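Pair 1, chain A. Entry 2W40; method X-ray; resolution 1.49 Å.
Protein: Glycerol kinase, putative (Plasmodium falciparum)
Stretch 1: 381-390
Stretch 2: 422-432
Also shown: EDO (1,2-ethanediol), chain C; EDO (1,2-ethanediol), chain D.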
# COMPACT_ATOMS: atom_id res chain seq x y z
N VAL A 381 -3.64 -7.52 -2.48
CA VAL A 381 -4.55 -7.86 -3.59
C VAL A 381 -5.92 -8.33 -3.09
O VAL A 381 -6.97 -7.77 -3.49
CB VAL A 381 -3.86 -8.89 -4.56
CG1 VAL A 381 -4.90 -9.41 -5.62
CG2 VAL A 381 -2.67 -8.24 -5.17
N ARG A 382 -5.92 -9.30 -2.18
CA ARG A 382 -7.17 -9.81 -1.58
C ARG A 382 -7.95 -8.70 -0.91
O ARG A 382 -9.15 -8.66 -1.03
CB ARG A 382 -6.88 -10.98 -0.62
CG ARG A 382 -8.12 -11.52 -0.02
CD ARG A 382 -7.95 -12.69 0.92
NE ARG A 382 -9.27 -12.87 1.46
CZ ARG A 382 -10.13 -13.83 1.20
NH1 ARG A 382 -9.77 -14.94 0.53
NH2 ARG A 382 -11.34 -13.71 1.68
N ALA A 383 -7.24 -7.79 -0.24
CA ALA A 383 -7.93 -6.76 0.56
C ALA A 383 -8.67 -5.82 -0.46
O ALA A 383 -9.75 -5.32 -0.23
CB ALA A 383 -6.88 -5.93 1.46
N LEU A 384 -7.99 -5.54 -1.58
CA LEU A 384 -8.61 -4.63 -2.61
C LEU A 384 -9.96 -5.31 -3.09
O LEU A 384 -11.02 -4.67 -3.13
CB LEU A 384 -7.72 -4.29 -3.78
CG LEU A 384 -8.36 -3.38 -4.80
CD1 LEU A 384 -7.44 -2.27 -5.33
CD2 LEU A 384 -9.02 -4.17 -5.95
N LEU A 385 -9.87 -6.63 -3.32
CA LEU A 385 -11.02 -7.40 -3.82
C LEU A 385 -12.11 -7.44 -2.78
O LEU A 385 -13.29 -7.18 -3.05
CB LEU A 385 -10.53 -8.79 -4.19
CG LEU A 385 -9.65 -8.80 -5.45
CD1 LEU A 385 -9.17 -10.27 -5.66
CD2 LEU A 385 -10.33 -8.24 -6.69
N GLU A 386 -11.71 -7.64 -1.52
CA GLU A 386 -12.66 -7.56 -0.43
C GLU A 386 -13.33 -6.22 -0.37
O GLU A 386 -14.54 -6.15 -0.10
CB GLU A 386 -12.04 -7.95 0.89
CG GLU A 386 -11.55 -9.41 1.04
CD GLU A 386 -11.26 -9.80 2.50
OE1 GLU A 386 -11.28 -8.91 3.43
OE2 GLU A 386 -10.98 -11.03 2.74
N GLY A 387 -12.56 -5.16 -0.52
CA GLY A 387 -13.14 -3.80 -0.56
C GLY A 387 -14.23 -3.56 -1.61
O GLY A 387 -15.12 -2.76 -1.42
N ILE A 388 -14.20 -4.30 -2.72
CA ILE A 388 -15.31 -4.28 -3.69
C ILE A 388 -16.58 -4.76 -3.03
O ILE A 388 -17.64 -4.11 -3.12
CB ILE A 388 -14.95 -5.04 -5.00
CG1 ILE A 388 -13.62 -4.52 -5.64
CG2 ILE A 388 -16.17 -5.07 -5.99
CD1 ILE A 388 -13.13 -5.35 -6.83
N ALA A 389 -16.49 -5.95 -2.41
CA ALA A 389 -17.63 -6.53 -1.69
C ALA A 389 -18.19 -5.67 -0.61
O ALA A 389 -19.41 -5.45 -0.56
CB ALA A 389 -17.29 -7.96 -1.19
N PHE A 390 -17.29 -5.11 0.22
CA PHE A 390 -17.78 -4.19 1.25
C PHE A 390 -18.52 -2.97 0.71
O PHE A 390 -19.51 -2.54 1.30
CB PHE A 390 -16.60 -3.76 2.12
CG PHE A 390 -16.11 -4.83 3.06
CD1 PHE A 390 -16.94 -5.43 4.04
CD2 PHE A 390 -14.79 -5.27 2.97
CE1 PHE A 390 -16.42 -6.42 4.90
CE2 PHE A 390 -14.30 -6.23 3.82
CZ PHE A 390 -15.14 -6.83 4.75
N PRO A 422 -14.01 -17.97 -5.19
CA PRO A 422 -13.87 -17.37 -3.84
C PRO A 422 -14.26 -15.91 -3.75
O PRO A 422 -14.82 -15.50 -2.77
CB PRO A 422 -12.40 -17.56 -3.48
CG PRO A 422 -11.75 -17.95 -4.73
CD PRO A 422 -12.74 -18.57 -5.68
N PHE A 423 -14.03 -15.18 -4.80
CA PHE A 423 -14.52 -13.78 -4.81
C PHE A 423 -16.02 -13.69 -4.76
O PHE A 423 -16.61 -12.97 -3.88
CB PHE A 423 -14.00 -13.08 -6.09
CG PHE A 423 -14.43 -11.66 -6.23
CD1 PHE A 423 -14.05 -10.69 -5.32
CD2 PHE A 423 -15.28 -11.29 -7.26
CE1 PHE A 423 -14.47 -9.31 -5.46
CE2 PHE A 423 -15.70 -9.96 -7.36
CZ PHE A 423 -15.26 -8.96 -6.49
N MET A 424 -16.72 -14.44 -5.63
CA MET A 424 -18.18 -14.39 -5.63
C MET A 424 -18.75 -14.92 -4.30
O MET A 424 -19.76 -14.42 -3.78
CB MET A 424 -18.68 -15.17 -6.83
CG MET A 424 -18.42 -14.50 -8.18
SD MET A 424 -18.76 -12.62 -8.15
CE MET A 424 -20.44 -12.79 -8.11
N GLN A 425 -18.09 -15.93 -3.71
CA GLN A 425 -18.56 -16.46 -2.42
C GLN A 425 -18.44 -15.37 -1.32
O GLN A 425 -19.34 -15.17 -0.55
CB GLN A 425 -17.79 -17.71 -2.06
CG GLN A 425 -18.36 -18.34 -0.78
CD GLN A 425 -19.82 -18.78 -0.91
OE1 GLN A 425 -20.11 -19.67 -1.69
NE2 GLN A 425 -20.68 -18.20 -0.15
N PHE A 426 -17.32 -14.65 -1.35
CA PHE A 426 -17.10 -13.54 -0.38
C PHE A 426 -18.15 -12.45 -0.58
O PHE A 426 -18.68 -11.93 0.39
CB PHE A 426 -15.70 -12.97 -0.52
CG PHE A 426 -15.36 -12.02 0.55
CD1 PHE A 426 -14.95 -12.44 1.79
CD2 PHE A 426 -15.47 -10.64 0.37
CE1 PHE A 426 -14.63 -11.58 2.78
CE2 PHE A 426 -15.17 -9.79 1.41
CZ PHE A 426 -14.73 -10.26 2.58
N ASN A 427 -18.44 -12.11 -1.84
CA ASN A 427 -19.51 -11.13 -2.11
C ASN A 427 -20.84 -11.58 -1.55
O ASN A 427 -21.54 -10.88 -0.85
CB ASN A 427 -19.66 -10.87 -3.64
CG ASN A 427 -18.67 -9.83 -4.16
OD1 ASN A 427 -19.07 -8.70 -4.48
ND2 ASN A 427 -17.39 -10.18 -4.23
N SER A 428 -21.19 -12.87 -1.82
CA SER A 428 -22.49 -13.40 -1.35
C SER A 428 -22.56 -13.41 0.16
O SER A 428 -23.57 -12.97 0.73
CB SER A 428 -22.74 -14.81 -1.88
OG SER A 428 -24.01 -15.26 -1.44
N ASP A 429 -21.42 -13.81 0.79
CA ASP A 429 -21.26 -13.82 2.23
C ASP A 429 -21.46 -12.38 2.82
O ASP A 429 -22.30 -12.13 3.74
CB ASP A 429 -19.91 -14.32 2.62
CG ASP A 429 -19.73 -15.78 2.50
OD1 ASP A 429 -20.71 -16.51 2.23
OD2 ASP A 429 -18.55 -16.21 2.68
N ILE A 430 -20.75 -11.42 2.28
CA ILE A 430 -20.80 -10.06 2.89
C ILE A 430 -22.08 -9.31 2.57
O ILE A 430 -22.62 -8.64 3.47
CB ILE A 430 -19.62 -9.25 2.50
CG1 ILE A 430 -18.35 -9.80 3.12
CG2 ILE A 430 -19.77 -7.69 2.79
CD1 ILE A 430 -18.25 -9.94 4.70
N ILE A 431 -22.58 -9.40 1.35
CA ILE A 431 -23.89 -8.72 1.00
C ILE A 431 -25.12 -9.49 1.48
O ILE A 431 -26.24 -8.95 1.31
CB ILE A 431 -24.01 -8.32 -0.50
CG1 ILE A 431 -24.32 -9.52 -1.43
CG2 ILE A 431 -22.71 -7.62 -0.98
CD1 ILE A 431 -24.43 -9.23 -2.93
N ASN A 432 -24.89 -10.73 1.99
CA ASN A 432 -25.92 -11.70 2.42
C ASN A 432 -27.13 -11.86 1.41
O ASN A 432 -28.31 -11.69 1.77
CB ASN A 432 -26.40 -11.34 3.79
CG ASN A 432 -27.20 -12.52 4.50
OD1 ASN A 432 -27.04 -13.71 4.20
ND2 ASN A 432 -28.16 -12.10 5.37
C1 EDO C . -12.01 -8.04 6.55
O1 EDO C . -12.48 -9.13 5.73
C2 EDO C . -10.53 -8.28 6.92
O2 EDO C . -10.38 -9.49 7.73
C1 EDO D . -29.21 -15.15 2.01
O1 EDO D . -28.67 -15.62 3.24
C2 EDO D . -28.04 -15.16 1.06
O2 EDO D . -27.80 -16.46 0.54

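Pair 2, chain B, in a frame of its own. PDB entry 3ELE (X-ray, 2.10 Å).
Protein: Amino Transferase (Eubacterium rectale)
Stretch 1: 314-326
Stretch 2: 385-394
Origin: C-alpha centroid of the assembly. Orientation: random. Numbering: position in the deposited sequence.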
# COMPACT_ATOMS: atom_id res chain seq x y z
N ASP B 314 14.16 30.79 -9.60
CA ASP B 314 14.89 31.99 -10.02
C ASP B 314 14.57 33.22 -9.16
O ASP B 314 15.46 33.99 -8.82
CB ASP B 314 14.58 32.30 -11.50
CG ASP B 314 15.08 31.22 -12.45
OD1 ASP B 314 15.89 30.40 -12.02
OD2 ASP B 314 14.68 31.19 -13.63
N LEU B 315 13.31 33.37 -8.79
CA LEU B 315 12.87 34.48 -7.96
C LEU B 315 13.52 34.36 -6.56
O LEU B 315 14.17 35.28 -6.10
CB LEU B 315 11.34 34.50 -7.88
CG LEU B 315 10.62 35.72 -7.31
CD1 LEU B 315 10.83 36.95 -8.24
CD2 LEU B 315 9.12 35.40 -7.23
N LEU B 316 13.40 33.19 -5.93
CA LEU B 316 13.99 32.94 -4.60
C LEU B 316 15.53 33.04 -4.61
O LEU B 316 16.12 33.64 -3.70
CB LEU B 316 13.55 31.55 -4.07
CG LEU B 316 13.82 31.19 -2.61
CD1 LEU B 316 13.05 32.17 -1.69
CD2 LEU B 316 13.42 29.76 -2.35
N TYR B 317 16.16 32.45 -5.63
CA TYR B 317 17.62 32.47 -5.75
C TYR B 317 18.14 33.91 -5.93
O TYR B 317 19.10 34.30 -5.26
CB TYR B 317 18.11 31.58 -6.90
CG TYR B 317 19.61 31.55 -7.07
CD1 TYR B 317 20.41 30.79 -6.20
CD2 TYR B 317 20.25 32.27 -8.09
CE1 TYR B 317 21.79 30.75 -6.34
CE2 TYR B 317 21.65 32.24 -8.22
CZ TYR B 317 22.42 31.47 -7.34
OH TYR B 317 23.80 31.41 -7.45
N GLU B 318 17.51 34.66 -6.84
CA GLU B 318 17.90 36.05 -7.11
C GLU B 318 17.76 36.93 -5.87
O GLU B 318 18.68 37.66 -5.53
CB GLU B 318 17.09 36.66 -8.28
CG GLU B 318 17.43 36.09 -9.66
N GLY B 319 16.63 36.84 -5.18
CA GLY B 319 16.40 37.66 -3.98
C GLY B 319 17.29 37.32 -2.80
O GLY B 319 17.83 38.22 -2.16
N LEU B 320 17.45 36.03 -2.51
CA LEU B 320 18.30 35.59 -1.38
C LEU B 320 19.78 35.90 -1.63
O LEU B 320 20.47 36.37 -0.72
CB LEU B 320 18.10 34.09 -1.08
CG LEU B 320 16.77 33.62 -0.47
CD1 LEU B 320 16.89 32.11 -0.16
CD2 LEU B 320 16.35 34.39 0.77
N THR B 321 20.25 35.63 -2.84
CA THR B 321 21.63 35.95 -3.24
C THR B 321 21.90 37.47 -3.12
O THR B 321 22.87 37.88 -2.49
CB THR B 321 21.91 35.44 -4.66
OG1 THR B 321 21.77 34.01 -4.66
CG2 THR B 321 23.29 35.82 -5.16
N ARG B 322 21.00 38.27 -3.68
CA ARG B 322 21.09 39.75 -3.64
C ARG B 322 21.21 40.31 -2.21
O ARG B 322 21.94 41.28 -1.99
CB ARG B 322 19.87 40.35 -4.37
CG ARG B 322 19.79 41.87 -4.50
CD ARG B 322 21.02 42.48 -5.20
NE ARG B 322 21.28 41.91 -6.54
CZ ARG B 322 22.36 42.14 -7.28
NH1 ARG B 322 23.37 42.91 -6.85
NH2 ARG B 322 22.46 41.57 -8.49
N ILE B 323 20.51 39.68 -1.25
CA ILE B 323 20.57 40.07 0.19
C ILE B 323 21.93 39.74 0.82
O ILE B 323 22.43 40.52 1.65
CB ILE B 323 19.42 39.41 1.02
CG1 ILE B 323 18.08 40.07 0.67
CG2 ILE B 323 19.63 39.58 2.53
CD1 ILE B 323 16.86 39.31 1.23
N GLY B 324 22.52 38.62 0.40
CA GLY B 324 23.81 38.14 0.90
C GLY B 324 23.87 36.68 1.33
O GLY B 324 24.92 36.24 1.78
N TYR B 325 22.76 35.94 1.21
CA TYR B 325 22.71 34.52 1.56
C TYR B 325 23.46 33.69 0.54
O TYR B 325 23.51 34.06 -0.63
CB TYR B 325 21.26 34.00 1.62
CG TYR B 325 20.42 34.56 2.75
CD1 TYR B 325 20.42 33.94 4.00
CD2 TYR B 325 19.60 35.67 2.56
CE1 TYR B 325 19.63 34.42 5.05
CE2 TYR B 325 18.81 36.17 3.60
CZ TYR B 325 18.83 35.53 4.84
OH TYR B 325 18.06 36.01 5.88
N HIS B 326 24.06 32.59 0.99
CA HIS B 326 24.72 31.66 0.07
C HIS B 326 23.76 30.50 -0.21
O HIS B 326 23.54 29.65 0.66
CB HIS B 326 26.06 31.10 0.56
CG HIS B 326 26.60 30.02 -0.33
ND1 HIS B 326 27.25 30.30 -1.51
CD2 HIS B 326 26.47 28.67 -0.28
CE1 HIS B 326 27.55 29.16 -2.12
NE2 HIS B 326 27.08 28.16 -1.40
N SER B 385 8.04 37.79 0.93
CA SER B 385 8.96 37.30 1.97
C SER B 385 10.30 38.04 2.06
O SER B 385 10.96 37.95 3.10
CB SER B 385 9.26 35.82 1.77
OG SER B 385 10.12 35.60 0.67
N MSE B 386 10.70 38.74 0.99
CA MSE B 386 12.06 39.34 0.91
C MSE B 386 12.46 40.32 2.01
O MSE B 386 13.57 40.23 2.52
CB MSE B 386 12.38 39.87 -0.50
CG MSE B 386 12.51 38.73 -1.53
SE MSE B 386 13.98 37.54 -1.11
CE MSE B 386 13.42 35.96 -2.04
N PRO B 387 11.57 41.27 2.36
CA PRO B 387 11.84 42.12 3.52
C PRO B 387 12.08 41.36 4.84
O PRO B 387 12.91 41.79 5.63
CB PRO B 387 10.59 43.02 3.60
CG PRO B 387 10.14 43.10 2.19
CD PRO B 387 10.34 41.72 1.66
N ALA B 388 11.38 40.25 5.07
CA ALA B 388 11.61 39.44 6.29
C ALA B 388 12.99 38.74 6.19
O ALA B 388 13.73 38.75 7.17
CB ALA B 388 10.48 38.45 6.52
N PHE B 389 13.31 38.16 5.03
CA PHE B 389 14.66 37.61 4.76
C PHE B 389 15.79 38.62 4.97
O PHE B 389 16.83 38.27 5.53
CB PHE B 389 14.77 37.03 3.34
CG PHE B 389 14.24 35.63 3.23
CD1 PHE B 389 14.88 34.58 3.88
CD2 PHE B 389 13.11 35.35 2.45
CE1 PHE B 389 14.41 33.27 3.78
CE2 PHE B 389 12.62 34.03 2.35
CZ PHE B 389 13.26 33.00 3.01
N GLU B 390 15.57 39.85 4.52
CA GLU B 390 16.50 40.96 4.70
C GLU B 390 16.68 41.29 6.18
O GLU B 390 17.80 41.54 6.63
CB GLU B 390 15.97 42.19 3.93
CG GLU B 390 16.87 43.41 3.90
CD GLU B 390 16.24 44.56 3.10
OE1 GLU B 390 15.00 44.78 3.17
OE2 GLU B 390 17.00 45.27 2.41
N LYS B 391 15.58 41.29 6.94
CA LYS B 391 15.62 41.57 8.39
C LYS B 391 16.33 40.45 9.15
O LYS B 391 17.10 40.73 10.08
CB LYS B 391 14.21 41.80 8.94
CG LYS B 391 14.18 42.31 10.37
CD LYS B 391 12.80 42.84 10.74
CE LYS B 391 12.73 43.24 12.21
NZ LYS B 391 11.41 43.84 12.58
N ILE B 392 16.08 39.20 8.76
CA ILE B 392 16.77 38.03 9.36
C ILE B 392 18.30 38.18 9.17
O ILE B 392 19.06 38.06 10.13
CB ILE B 392 16.29 36.68 8.77
CG1 ILE B 392 14.83 36.40 9.16
CG2 ILE B 392 17.18 35.52 9.25
CD1 ILE B 392 14.17 35.38 8.23
N TYR B 393 18.70 38.47 7.93
CA TYR B 393 20.11 38.69 7.55
C TYR B 393 20.77 39.77 8.43
O TYR B 393 21.87 39.56 8.95
CB TYR B 393 20.20 39.10 6.08
CG TYR B 393 21.60 39.03 5.55
CD1 TYR B 393 22.12 37.81 5.10
CD2 TYR B 393 22.41 40.17 5.51
CE1 TYR B 393 23.40 37.72 4.62
CE2 TYR B 393 23.72 40.08 5.01
CZ TYR B 393 24.19 38.84 4.58
OH TYR B 393 25.44 38.70 4.09
N LYS B 394 20.07 40.90 8.57
CA LYS B 394 20.46 42.03 9.45
C LYS B 394 20.72 41.66 10.92
O LYS B 394 21.53 42.32 11.56
CB LYS B 394 19.44 43.18 9.42
CG LYS B 394 19.79 44.38 8.54
CD LYS B 394 19.56 44.19 7.06
CE LYS B 394 19.86 45.50 6.31
NZ LYS B 394 19.55 45.43 4.85
O HOH W 1 27.09 37.20 2.81

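Superposing N, CA and C of 14 central residues brings pair 2 onto pair 1 with an RMSD of 0.5 Å. Each pair consists of two helices running in roughly the same direction, with signed crossing angles of -39° in pair 1 and -30° in pair 2; the axes approach to 9.1 and 10.1 Å, and the buried surface is 486 and 540 Å².

The best-matched inward position is A:Phe426 = B:Phe389, whose CA atoms fall 0.2 Å apart although the side-chain centres differ by 2.6 Å. The rotamers explain the offset: chi1 is t (-171°) in A:Phe426 and m (-82°) in B:Phe389. A:Phe426 is a knob among A:Arg382, A:Glu386, A:Ala389 and A:Phe390. Despite the different rotamers, each ring receives a CH-pi contact from the same matched position, A:Glu386 = B:Leu320. A:Glu386 CG lies 3.9 Å from the centroid of the A:Phe426 ring, 26° off the normal; B:Leu320 CD2 lies 3.5 Å from that of B:Phe389, 15° off. A:Glu386 CG lies over the ring face while A:Glu386 OE2 accepts a salt bridge from A:Arg382 NE at 2.8 Å within the same helix. At the position matching A:Arg382, B:Leu316 instead packs CD1 against CE of selenomethionine B:Met386 at 3.8 Å.

Bulk is exchanged at two further sites. A:Ala389 presents only CB, 3.6 Å from A:Phe426 CD2, where the backbones come close: its CA is 5.0 Å from the CA of A:Asn427. The matching CA atoms of B:Ile323 and B:Glu390 are 6.1 Å apart, and B:Ile323 is a knob among B:Met386, B:Phe389, B:Glu390 and B:Tyr393, with CD1 3.7 Å from B:Phe389 CB. At A:Leu385 = B:Gly319 the size order reverses. A:Phe423 sets CE1 3.4 Å from A:Leu385 O, at the ring edge, whereas its counterpart B:Met386 brings SE 3.7 Å from B:Gly319 C. An ideal CB on this glycine would lie 2.6 Å from that selenium, a clash.

A:Ile430 = B:Tyr393 is the last inward match. A:Ile430 CG2 meets A:Phe390 CD1 at 3.8 Å, while B:Tyr393 CB meets B:Ile323 CG2 at 3.6 Å. A:Phe390 matches B:Gly324, which has positive phi and leaves the helix; water 1 joins B:Gly324 O to B:Tyr393 OH, 2.6 Å from each. In pair 2, B:Tyr325 OH donates a hydrogen bond to B:Phe389 O at 2.6 Å; B:Tyr325 has no matched counterpart.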